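Local coordinates for protein nicastrin (Dictyostelium purpureum, PDB 4R12) that is probably an essential subunit of gamma-secretase, thought to recruit substrates for the complex, which cleaves integral membrane proteins such as Notch receptors within the membrane, at residues A[35-40]-A[174-179]; A[89-94]-A[139-144]. All coordinates share one frame; numbering follows the deposited sequence.

Interaction 1: A[35-40]-A[174-179]; sequences GCSSKH and DSFMQG
Ser37 and Ser38 meet Ser175 and Met177 where two loops of the nicastrin small lobe come together, one following strand 33-34 and the other leaving strand 169-174. The touching parts of the two segments point 105° apart, and serine hydroxyls do much of the bonding in place of a regular strand pairing. Ser38 can be followed outward. Its CB rests 3.5 Å from the backbone N of Ser175, and OG, turned between its own backbone N and carbonyl carbon (chi1 67°), accepts the N-H of Ser175 at 2.9 Å. The same hydroxyl donates to the carbonyl O of Lys39, so it bonds to both segments at once. The backbone answers in the other direction: Ser38 N gives a nearly straight bond to Ser175 O, approaching from well above the carbonyl plane. Ser37 repeats the theme one residue earlier. Its OG takes the N-H of Met177 at 3.0 Å and donates to Ser38 O, in the plane of that carbonyl and on a lone pair. A water bonded to Met177 O also reaches this hydroxyl, weakly. The bent side chain of Met177 packs against the start of the loop, its CG 3.4 Å from Cys36 O and also against Ser37 CB, and it touches Thr25 and Lys26 of strand 21-29 as well. Cys36 is tied to Cys24 of that strand by a disulfide, which fixes the loop at its other end. At the exposed end, His40 and Phe176 form a T-shaped pair, with ring centres 5.1 Å apart and planes at 86°. The imidazole presents its edge, and its CD2 sits 4.0 Å above the centre of the phenyl face.

Interaction 2: A[89-94]-A[139-144]; sequences SKIEGI and FPFPIF
Strand 90-96 and the start of strand 143-146 run parallel, with Ile94 bridged to Ile143 and two backbone bonds flanking the bridge: Ile94 N to Pro142 O and Phe144 N to Ile94 O, both 3.0 Å. This is a parallel pairing within the small lobe's sheet, where strand 90-96 is flanked on its other edge by strand 67-72. Ile94 and Ile143 lie side by side on the same face, pointing the same way, with Ile94 CB 4.0 Å from Ile143 CG2. Before the regular pairing begins, Phe141 reaches across to the other strand. Its CG stands between the backbone N and the carbonyl carbon (chi1 53°), directed toward strand 90-96, and the ring beyond it meets two isoleucines obliquely. CE1 touches Ile94 CD1 at 3.5 Å, while CE2 approaches Ile91 CG2 at 3.9 Å. Closer to the backbone, CD1 passes Gly93 CA and CB packs near Glu92 O. That carbonyl also has Pro142 CD at 3.3 Å, so the proline ring sits against the backbone of the opposing strand. Gly93 CA comes equally near Pro142 O in a CA-H...O contact that accompanies the bond to Ile94 N. An alanine in place of Phe141 would probably leave Ile91 CG2 and Ile94 CD1 without their aromatic partner and open a gap beside the two isoleucines where the ring had been. Ile91 and Ile94 also touch Val70 and Leu72 of strand 67-72, which places the phenyl group beside a wider aliphatic layer. The two backbone bonds thus set the register at Ile94, whereas the ring contacts that extend it back to Ile91 are apolar.

In the fold
Both interactions belong to the small lobe, their centres 11 Å apart, and interaction 2 is nested along the chain within the loop that interaction 1 closes. Interaction 2 is the buried one, made by parallel strands and aliphatic and aromatic side chains; interaction 1 is only partly buried, joins irregular loops through hydroxyls, and ends in an exposed ring pair. They touch directly. Gly35 O lies 2.8 Å from Phe139 N, a probable hydrogen bond, while Ser175 OG packs on Pro142 CB and Cys36 CB on Phe141 O. Segment 139-144 therefore borders both loops of interaction 1 while it pairs with strand 90-96.

Interaction 1: A[35-40]-A[174-179]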
# COMPACT_ATOMS: atom_id res chain seq x y z
N GLY A 35 5.18 14.11 -9.79
CA GLY A 35 6.18 14.08 -8.74
C GLY A 35 7.31 15.05 -9.04
O GLY A 35 7.18 15.95 -9.88
N CYS A 36 8.43 14.85 -8.36
CA CYS A 36 9.46 15.88 -8.29
C CYS A 36 10.85 15.35 -8.60
O CYS A 36 11.10 14.15 -8.57
CB CYS A 36 9.48 16.50 -6.88
SG CYS A 36 7.88 16.63 -6.05
N SER A 37 11.75 16.28 -8.88
CA SER A 37 13.16 15.98 -9.02
C SER A 37 13.96 17.23 -8.69
O SER A 37 13.48 18.34 -8.88
CB SER A 37 13.48 15.50 -10.43
OG SER A 37 14.87 15.26 -10.57
N SER A 38 15.17 17.04 -8.18
CA SER A 38 16.10 18.15 -8.14
C SER A 38 16.75 18.29 -9.51
O SER A 38 16.66 17.40 -10.35
CB SER A 38 17.17 17.94 -7.06
OG SER A 38 18.01 16.86 -7.40
N LYS A 39 17.39 19.44 -9.73
CA LYS A 39 18.25 19.58 -10.89
C LYS A 39 19.46 18.67 -10.70
O LYS A 39 19.75 18.20 -9.59
CB LYS A 39 18.69 21.03 -11.08
CG LYS A 39 17.61 21.96 -11.62
CD LYS A 39 17.37 21.73 -13.11
CE LYS A 39 16.33 22.69 -13.69
NZ LYS A 39 16.19 23.92 -12.87
N HIS A 40 20.15 18.41 -11.80
CA HIS A 40 21.42 17.71 -11.73
C HIS A 40 22.36 18.52 -10.83
O HIS A 40 22.57 19.71 -11.06
CB HIS A 40 22.02 17.54 -13.14
CG HIS A 40 23.17 16.59 -13.19
ND1 HIS A 40 24.48 17.01 -13.31
CD2 HIS A 40 23.21 15.24 -13.14
CE1 HIS A 40 25.28 15.96 -13.33
NE2 HIS A 40 24.54 14.87 -13.23
N ASP A 174 19.16 17.27 -2.56
CA ASP A 174 19.62 16.39 -3.63
C ASP A 174 18.63 15.24 -3.84
O ASP A 174 18.46 14.39 -2.96
CB ASP A 174 21.00 15.80 -3.31
CG ASP A 174 22.04 16.85 -3.04
OD1 ASP A 174 22.11 17.83 -3.81
OD2 ASP A 174 22.78 16.70 -2.05
N SER A 175 17.99 15.22 -5.00
CA SER A 175 17.12 14.12 -5.38
C SER A 175 16.98 14.09 -6.88
O SER A 175 15.89 14.30 -7.42
CB SER A 175 15.75 14.24 -4.69
OG SER A 175 15.05 15.40 -5.12
N PHE A 176 18.09 13.83 -7.57
CA PHE A 176 18.08 13.82 -9.02
C PHE A 176 17.46 12.56 -9.59
O PHE A 176 17.96 11.46 -9.35
CB PHE A 176 19.49 13.97 -9.60
CG PHE A 176 19.50 13.93 -11.11
CD1 PHE A 176 19.00 15.00 -11.84
CD2 PHE A 176 19.98 12.82 -11.79
CE1 PHE A 176 18.98 14.97 -13.22
CE2 PHE A 176 19.97 12.78 -13.18
CZ PHE A 176 19.47 13.86 -13.89
N MET A 177 16.38 12.73 -10.34
CA MET A 177 15.65 11.63 -10.95
C MET A 177 16.10 11.42 -12.39
O MET A 177 15.93 12.30 -13.23
CB MET A 177 14.14 11.89 -10.89
CG MET A 177 13.60 12.07 -9.46
SD MET A 177 13.60 10.52 -8.53
CE MET A 177 14.21 11.08 -6.94
N GLN A 178 16.68 10.26 -12.67
CA GLN A 178 17.20 10.00 -14.00
C GLN A 178 16.10 9.90 -15.04
O GLN A 178 16.27 10.33 -16.17
CB GLN A 178 18.02 8.72 -14.03
CG GLN A 178 19.31 8.79 -13.26
CD GLN A 178 20.20 7.62 -13.58
OE1 GLN A 178 20.96 7.66 -14.55
NE2 GLN A 178 20.09 6.56 -12.79
N GLY A 179 14.96 9.34 -14.65
CA GLY A 179 13.85 9.16 -15.57
C GLY A 179 13.00 10.41 -15.71
O GLY A 179 12.76 11.13 -14.74
O HOH W 1 15.25 14.72 -13.94

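Interaction 2: A[89-94]-A[139-144]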
# COMPACT_ATOMS: atom_id res chain seq x y z
N SER A 89 11.96 35.91 -7.71
CA SER A 89 12.96 34.98 -7.29
C SER A 89 12.40 33.68 -7.77
O SER A 89 11.23 33.60 -8.09
CB SER A 89 13.04 35.01 -5.78
OG SER A 89 13.61 36.21 -5.32
N LYS A 90 13.24 32.67 -7.86
CA LYS A 90 12.76 31.40 -8.32
C LYS A 90 12.85 30.46 -7.15
O LYS A 90 13.81 30.51 -6.41
CB LYS A 90 13.57 30.91 -9.51
CG LYS A 90 12.81 30.00 -10.45
CD LYS A 90 13.71 28.89 -10.95
CE LYS A 90 13.54 28.63 -12.44
NZ LYS A 90 12.37 27.79 -12.83
N ILE A 91 11.82 29.66 -6.99
CA ILE A 91 11.75 28.72 -5.90
C ILE A 91 12.60 27.54 -6.26
O ILE A 91 12.47 27.01 -7.30
CB ILE A 91 10.31 28.27 -5.69
CG1 ILE A 91 10.24 27.23 -4.60
CG2 ILE A 91 9.75 27.72 -6.98
CD1 ILE A 91 8.87 27.16 -4.01
N GLU A 92 13.49 27.16 -5.39
CA GLU A 92 14.47 26.10 -5.70
C GLU A 92 14.14 24.78 -5.00
O GLU A 92 14.74 23.75 -5.28
CB GLU A 92 15.88 26.57 -5.34
CG GLU A 92 16.37 27.73 -6.18
CD GLU A 92 16.55 27.37 -7.65
OE1 GLU A 92 16.58 26.16 -7.97
OE2 GLU A 92 16.67 28.30 -8.49
N GLY A 93 13.18 24.81 -4.10
CA GLY A 93 12.82 23.59 -3.41
C GLY A 93 11.87 23.88 -2.28
O GLY A 93 11.69 25.03 -1.89
N ILE A 94 11.25 22.83 -1.76
CA ILE A 94 10.35 22.96 -0.62
C ILE A 94 10.67 21.90 0.43
O ILE A 94 10.97 20.75 0.10
CB ILE A 94 8.87 22.83 -1.07
CG1 ILE A 94 8.47 24.04 -1.91
CG2 ILE A 94 7.93 22.71 0.13
CD1 ILE A 94 7.13 23.88 -2.58
N PHE A 139 6.52 18.56 -10.68
CA PHE A 139 7.32 19.62 -10.06
C PHE A 139 8.75 19.61 -10.60
O PHE A 139 9.40 18.56 -10.60
CB PHE A 139 7.35 19.45 -8.53
CG PHE A 139 5.99 19.47 -7.90
CD1 PHE A 139 5.25 18.30 -7.77
CD2 PHE A 139 5.45 20.66 -7.45
CE1 PHE A 139 3.99 18.32 -7.19
CE2 PHE A 139 4.19 20.68 -6.86
CZ PHE A 139 3.47 19.51 -6.74
N PRO A 140 9.25 20.77 -11.06
CA PRO A 140 10.62 20.91 -11.57
C PRO A 140 11.66 21.23 -10.49
O PRO A 140 12.81 21.56 -10.81
CB PRO A 140 10.50 22.08 -12.55
CG PRO A 140 9.44 22.93 -11.95
CD PRO A 140 8.44 21.97 -11.33
N PHE A 141 11.25 21.14 -9.22
CA PHE A 141 12.13 21.39 -8.09
C PHE A 141 11.88 20.30 -7.06
O PHE A 141 10.80 19.71 -7.06
CB PHE A 141 11.89 22.78 -7.49
CG PHE A 141 10.45 23.07 -7.14
CD1 PHE A 141 9.89 22.58 -5.97
CD2 PHE A 141 9.66 23.84 -7.98
CE1 PHE A 141 8.56 22.85 -5.65
CE2 PHE A 141 8.34 24.12 -7.66
CZ PHE A 141 7.79 23.63 -6.50
N PRO A 142 12.86 20.03 -6.19
CA PRO A 142 12.65 18.94 -5.23
C PRO A 142 11.77 19.35 -4.05
O PRO A 142 11.74 20.52 -3.64
CB PRO A 142 14.07 18.61 -4.77
CG PRO A 142 14.79 19.93 -4.88
CD PRO A 142 14.20 20.62 -6.07
N ILE A 143 11.03 18.37 -3.53
CA ILE A 143 10.25 18.57 -2.32
C ILE A 143 10.59 17.43 -1.35
O ILE A 143 10.53 16.25 -1.71
CB ILE A 143 8.72 18.60 -2.60
CG1 ILE A 143 8.40 19.58 -3.73
CG2 ILE A 143 7.95 18.98 -1.34
CD1 ILE A 143 6.90 19.75 -4.01
N PHE A 144 11.01 17.80 -0.14
CA PHE A 144 11.26 16.83 0.93
C PHE A 144 10.35 17.08 2.13
O PHE A 144 10.15 18.23 2.53
CB PHE A 144 12.70 16.90 1.46
CG PHE A 144 13.75 16.34 0.53
CD1 PHE A 144 13.82 16.73 -0.80
CD2 PHE A 144 14.73 15.50 1.01
CE1 PHE A 144 14.82 16.25 -1.63
CE2 PHE A 144 15.74 15.02 0.18
CZ PHE A 144 15.78 15.39 -1.15